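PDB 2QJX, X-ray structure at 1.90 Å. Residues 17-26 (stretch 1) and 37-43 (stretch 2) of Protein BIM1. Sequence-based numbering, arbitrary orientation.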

ATOM      1  N   THR A  17      13.215  -2.972  -1.883  1.00 19.83           N
ATOM      2  CA  THR A  17      14.010  -1.943  -2.532  1.00 20.34           C
ATOM      3  C   THR A  17      13.135  -1.174  -3.521  1.00 18.48           C
ATOM      4  O   THR A  17      13.200   0.053  -3.595  1.00 17.17           O
ATOM      5  N   TRP A  18      12.306  -1.900  -4.264  1.00 17.72           N
ATOM      6  CA  TRP A  18      11.403  -1.279  -5.234  1.00 16.84           C
ATOM      7  C   TRP A  18      10.429  -0.352  -4.524  1.00 14.93           C
ATOM      8  O   TRP A  18      10.263   0.797  -4.915  1.00 15.08           O
ATOM      9  N   LEU A  19       9.783  -0.866  -3.479  1.00 14.42           N
ATOM     10  CA  LEU A  19       8.809  -0.089  -2.716  1.00 13.91           C
ATOM     11  C   LEU A  19       9.409   1.153  -2.069  1.00 14.60           C
ATOM     12  O   LEU A  19       8.817   2.235  -2.107  1.00 13.20           O
ATOM     13  N   ASN A  20      10.580   0.998  -1.458  1.00 13.99           N
ATOM     14  CA  ASN A  20      11.225   2.123  -0.798  1.00 14.37           C
ATOM     15  C   ASN A  20      11.557   3.243  -1.770  1.00 14.27           C
ATOM     16  O   ASN A  20      11.428   4.415  -1.430  1.00 14.65           O
ATOM     17  N   GLY A  21      11.985   2.884  -2.976  1.00 14.60           N
ATOM     18  CA  GLY A  21      12.313   3.897  -3.962  1.00 14.48           C
ATOM     19  C   GLY A  21      11.053   4.543  -4.513  1.00 14.90           C
ATOM     20  O   GLY A  21      10.996   5.757  -4.706  1.00 14.41           O
ATOM     21  N   LEU A  22      10.035   3.722  -4.749  1.00 14.75           N
ATOM     22  CA  LEU A  22       8.766   4.193  -5.290  1.00 14.65           C
ATOM     23  C   LEU A  22       8.072   5.207  -4.392  1.00 14.36           C
ATOM     24  O   LEU A  22       7.619   6.249  -4.860  1.00 15.31           O
ATOM     25  N   LEU A  23       7.984   4.901  -3.100  1.00 14.19           N
ATOM     26  CA  LEU A  23       7.292   5.787  -2.169  1.00 14.07           C
ATOM     27  C   LEU A  23       8.187   6.557  -1.204  1.00 13.71           C
ATOM     28  O   LEU A  23       7.694   7.211  -0.284  1.00 11.59           O
ATOM     29  N   ASN A  24       9.495   6.504  -1.427  1.00 14.48           N
ATOM     30  CA  ASN A  24      10.434   7.174  -0.534  1.00 15.32           C
ATOM     31  C   ASN A  24      10.196   6.731   0.905  1.00 15.10           C
ATOM     32  O   ASN A  24       9.964   7.552   1.804  1.00 14.06           O
ATOM     33  N   LEU A  25      10.236   5.420   1.104  1.00 15.10           N
ATOM     34  CA  LEU A  25      10.049   4.826   2.418  1.00 13.49           C
ATOM     35  C   LEU A  25      11.373   4.214   2.851  1.00 15.25           C
ATOM     36  O   LEU A  25      12.329   4.165   2.071  1.00 12.14           O
ATOM     37  N   ASN A  26      11.431   3.764   4.098  1.00 15.60           N
ATOM     38  CA  ASN A  26      12.642   3.154   4.630  1.00 16.76           C
ATOM     39  C   ASN A  26      12.287   1.867   5.361  1.00 18.46           C
ATOM     40  O   ASN A  26      12.724   1.636   6.493  1.00 19.38           O
ATOM     41  N   ALA A  37      -0.755   1.035   5.114  1.00  9.53           N
ATOM     42  CA  ALA A  37      -0.491   2.386   4.628  1.00 10.68           C
ATOM     43  C   ALA A  37       0.178   2.398   3.245  1.00 10.17           C
ATOM     44  O   ALA A  37      -0.273   3.100   2.331  1.00 12.12           O
ATOM     45  N   ALA A  38       1.250   1.628   3.089  1.00  9.11           N
ATOM     46  CA  ALA A  38       1.955   1.567   1.811  1.00 11.81           C
ATOM     47  C   ALA A  38       1.044   1.051   0.700  1.00 12.88           C
ATOM     48  O   ALA A  38       1.083   1.555  -0.423  1.00 12.58           O
ATOM     49  N   TYR A  39       0.228   0.043   1.005  1.00 11.64           N
ATOM     50  CA  TYR A  39      -0.691  -0.513   0.012  1.00 13.36           C
ATOM     51  C   TYR A  39      -1.607   0.587  -0.515  1.00 12.95           C
ATOM     52  O   TYR A  39      -1.835   0.701  -1.724  1.00 12.16           O
ATOM     53  N   CYS A  40      -2.143   1.391   0.399  1.00 12.35           N
ATOM     54  CA  CYS A  40      -3.022   2.486   0.016  1.00 12.69           C
ATOM     55  C   CYS A  40      -2.312   3.442  -0.924  1.00 12.78           C
ATOM     56  O   CYS A  40      -2.868   3.833  -1.947  1.00 12.70           O
ATOM     57  N   GLN A  41      -1.089   3.836  -0.576  1.00 11.31           N
ATOM     58  CA  GLN A  41      -0.379   4.780  -1.426  1.00 12.22           C
ATOM     59  C   GLN A  41       0.056   4.211  -2.764  1.00 13.89           C
ATOM     60  O   GLN A  41       0.204   4.958  -3.731  1.00 14.94           O
ATOM     61  N   ILE A  42       0.278   2.903  -2.843  1.00 13.30           N
ATOM     62  CA  ILE A  42       0.636   2.332  -4.136  1.00 14.48           C
ATOM     63  C   ILE A  42      -0.589   2.545  -5.024  1.00 13.97           C
ATOM     64  O   ILE A  42      -0.475   2.937  -6.189  1.00 13.22           O
HETATM   65  N   MSE A  43      -1.769   2.297  -4.466  1.00 14.79           N
HETATM   66  CA  MSE A  43      -2.996   2.492  -5.230  1.00 14.08           C
HETATM   67  C   MSE A  43      -3.184   3.974  -5.564  1.00 13.92           C
HETATM   68  O   MSE A  43      -3.729   4.313  -6.616  1.00 15.22           O
TER

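Helices 17-23 and 37-43 cross at 62°, with axes 11.2 Å apart at their closest, and the two stretches bury 299 Å² between them. No hydrogen bond joins them; the contact is mostly apolar, made by alanine, leucine and isoleucine side chains, the W18 ring and the aliphatic part of Q41.

At the start of stretch 2, A37 is buried but does not reach stretch 1. One residue on, A38 directs its CB toward stretch 1, where three leucines gather round its methyl: L25 CD1 lies 4.1 Å from A38 CB, L19 CD2 lies 4.3 Å from it and L23 CD1 4.4 Å. L25 (m, t) belongs to the segment beyond N24, whose positive phi takes the chain out of helical geometry, yet its CB still points toward stretch 2. L23 CD1 also approaches the backbone, 3.8 Å from A38 O, an oxygen already engaged by I42 N at 2.9 Å within the helix.

Y39 points its CB away and C40 sideways, and neither makes contact. Q41 returns toward stretch 1 with chi1 t and chi2 t, and the aliphatic part of its side chain packs against L23, with CG 3.5 Å from L23 CD2. Its amide OE1 and NE2 are hydrogen-bonded elsewhere in the structure, so the polar end is satisfied without a partner in stretch 1.

I42 leaves its backbone sideways, but its m, t rotamer extends CD1 to the neighbouring helix. There I42 CD1 meets L19 CD1 at 3.7 Å and approaches the W18 ring obliquely, 4.2 Å from W18 CZ3. I42 CG1 lies 4.1 Å from L23 CD1 and 4.5 Å from L22 CD2. W18 has chi1 t, L19 and L22 are both t, p, and L23 is m, t; L23, which touches A38, Q41 and I42, has the largest covered area. The selenomethionine M43 is buried but out of reach of stretch 1.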

ATOM      1  CB  THR A  17      15.225  -2.562  -3.254  1.00 22.99           C
ATOM      2  OG1 THR A  17      16.135  -3.088  -2.275  1.00 24.08           O
ATOM      3  CG2 THR A  17      15.944  -1.517  -4.101  1.00 25.37           C
ATOM      4  CB  TRP A  18      10.601  -2.346  -5.984  1.00 17.69           C
ATOM      5  CG  TRP A  18       9.463  -1.777  -6.803  1.00 18.50           C
ATOM      6  CD1 TRP A  18       9.557  -1.114  -7.996  1.00 19.14           C
ATOM      7  CD2 TRP A  18       8.069  -1.813  -6.473  1.00 17.14           C
ATOM      8  NE1 TRP A  18       8.307  -0.739  -8.429  1.00 19.68           N
ATOM      9  CE2 TRP A  18       7.375  -1.154  -7.514  1.00 20.36           C
ATOM     10  CE3 TRP A  18       7.335  -2.337  -5.399  1.00 18.21           C
ATOM     11  CZ2 TRP A  18       5.981  -1.008  -7.514  1.00 20.41           C
ATOM     12  CZ3 TRP A  18       5.950  -2.191  -5.398  1.00 20.73           C
ATOM     13  CH2 TRP A  18       5.290  -1.530  -6.453  1.00 20.25           C
ATOM     14  CB  LEU A  19       8.180  -0.966  -1.628  1.00 15.07           C
ATOM     15  CG  LEU A  19       7.099  -0.311  -0.767  1.00 15.24           C
ATOM     16  CD1 LEU A  19       5.890  -0.001  -1.628  1.00 17.22           C
ATOM     17  CD2 LEU A  19       6.719  -1.249   0.376  1.00 18.16           C
ATOM     18  CB  ASN A  20      12.498   1.674  -0.068  1.00 14.83           C
ATOM     19  CG  ASN A  20      12.203   0.947   1.233  1.00 14.52           C
ATOM     20  OD1 ASN A  20      11.161   1.161   1.858  1.00 11.94           O
ATOM     21  ND2 ASN A  20      13.132   0.096   1.659  1.00 15.91           N
ATOM     22  CB  LEU A  22       7.820   3.009  -5.513  1.00 15.15           C
ATOM     23  CG  LEU A  22       6.427   3.346  -6.057  1.00 18.40           C
ATOM     24  CD1 LEU A  22       6.533   3.798  -7.505  1.00 19.79           C
ATOM     25  CD2 LEU A  22       5.526   2.129  -5.956  1.00 18.32           C
ATOM     26  CB  LEU A  23       6.266   4.979  -1.369  1.00 13.14           C
ATOM     27  CG  LEU A  23       5.185   4.288  -2.203  1.00 14.38           C
ATOM     28  CD1 LEU A  23       4.224   3.549  -1.296  1.00 15.06           C
ATOM     29  CD2 LEU A  23       4.444   5.325  -3.037  1.00 13.39           C
ATOM     30  CB  ASN A  24      10.308   8.693  -0.619  1.00 17.83           C
ATOM     31  CG  ASN A  24      11.246   9.400   0.341  1.00 23.53           C
ATOM     32  OD1 ASN A  24      12.439   9.103   0.385  1.00 28.67           O
ATOM     33  ND2 ASN A  24      10.710  10.338   1.119  1.00 27.18           N
ATOM     34  CB  LEU A  25       8.964   3.747   2.374  1.00 13.15           C
ATOM     35  CG  LEU A  25       7.549   4.234   2.048  1.00 13.04           C
ATOM     36  CD1 LEU A  25       6.582   3.057   2.012  1.00 13.88           C
ATOM     37  CD2 LEU A  25       7.121   5.252   3.093  1.00 16.06           C
ATOM     38  CB  ASN A  26      13.350   4.134   5.575  1.00 17.55           C
ATOM     39  CG  ASN A  26      14.731   3.663   5.974  1.00 18.82           C
ATOM     40  OD1 ASN A  26      15.436   3.036   5.182  1.00 20.79           O
ATOM     41  ND2 ASN A  26      15.137   3.976   7.203  1.00 19.32           N
ATOM     42  CB  ALA A  37       0.367   3.137   5.643  1.00  9.10           C
ATOM     43  CB  ALA A  38       3.196   0.676   1.933  1.00 13.10           C
ATOM     44  CB  TYR A  39      -1.538  -1.628   0.634  1.00 13.77           C
ATOM     45  CG  TYR A  39      -0.749  -2.837   1.087  1.00 13.06           C
ATOM     46  CD1 TYR A  39      -1.252  -3.686   2.073  1.00 14.52           C
ATOM     47  CD2 TYR A  39       0.498  -3.134   0.536  1.00 11.24           C
ATOM     48  CE1 TYR A  39      -0.531  -4.797   2.506  1.00 12.19           C
ATOM     49  CE2 TYR A  39       1.227  -4.247   0.956  1.00 10.83           C
ATOM     50  CZ  TYR A  39       0.708  -5.071   1.943  1.00 11.37           C
ATOM     51  OH  TYR A  39       1.433  -6.160   2.377  1.00 13.19           O
ATOM     52  CB  CYS A  40      -3.480   3.281   1.244  1.00 11.31           C
ATOM     53  SG  CYS A  40      -4.773   2.493   2.216  1.00 12.72           S
ATOM     54  CB  GLN A  41       0.818   5.406  -0.707  1.00 11.92           C
ATOM     55  CG  GLN A  41       1.471   6.489  -1.567  1.00 11.70           C
ATOM     56  CD  GLN A  41       2.222   7.525  -0.775  1.00 11.94           C
ATOM     57  OE1 GLN A  41       2.882   7.210   0.214  1.00 11.10           O
ATOM     58  NE2 GLN A  41       2.145   8.775  -1.219  1.00 11.00           N
ATOM     59  CB  ILE A  42       0.939   0.826  -4.051  1.00 15.33           C
ATOM     60  CG1 ILE A  42       2.264   0.607  -3.320  1.00 15.53           C
ATOM     61  CG2 ILE A  42       1.023   0.229  -5.454  1.00 16.62           C
ATOM     62  CD1 ILE A  42       2.662  -0.845  -3.208  1.00 16.34           C
HETATM   63  CB  MSE A  43      -4.201   1.959  -4.454  1.00 14.77           C
HETATM   64  CG  MSE A  43      -4.193   0.439  -4.270  1.00 15.10           C
HETATM   65 SE   MSE A  43      -4.204  -0.574  -5.935  1.00 22.78          SE
HETATM   66  CE  MSE A  43      -6.113  -0.688  -6.208  1.00 21.35           C
TER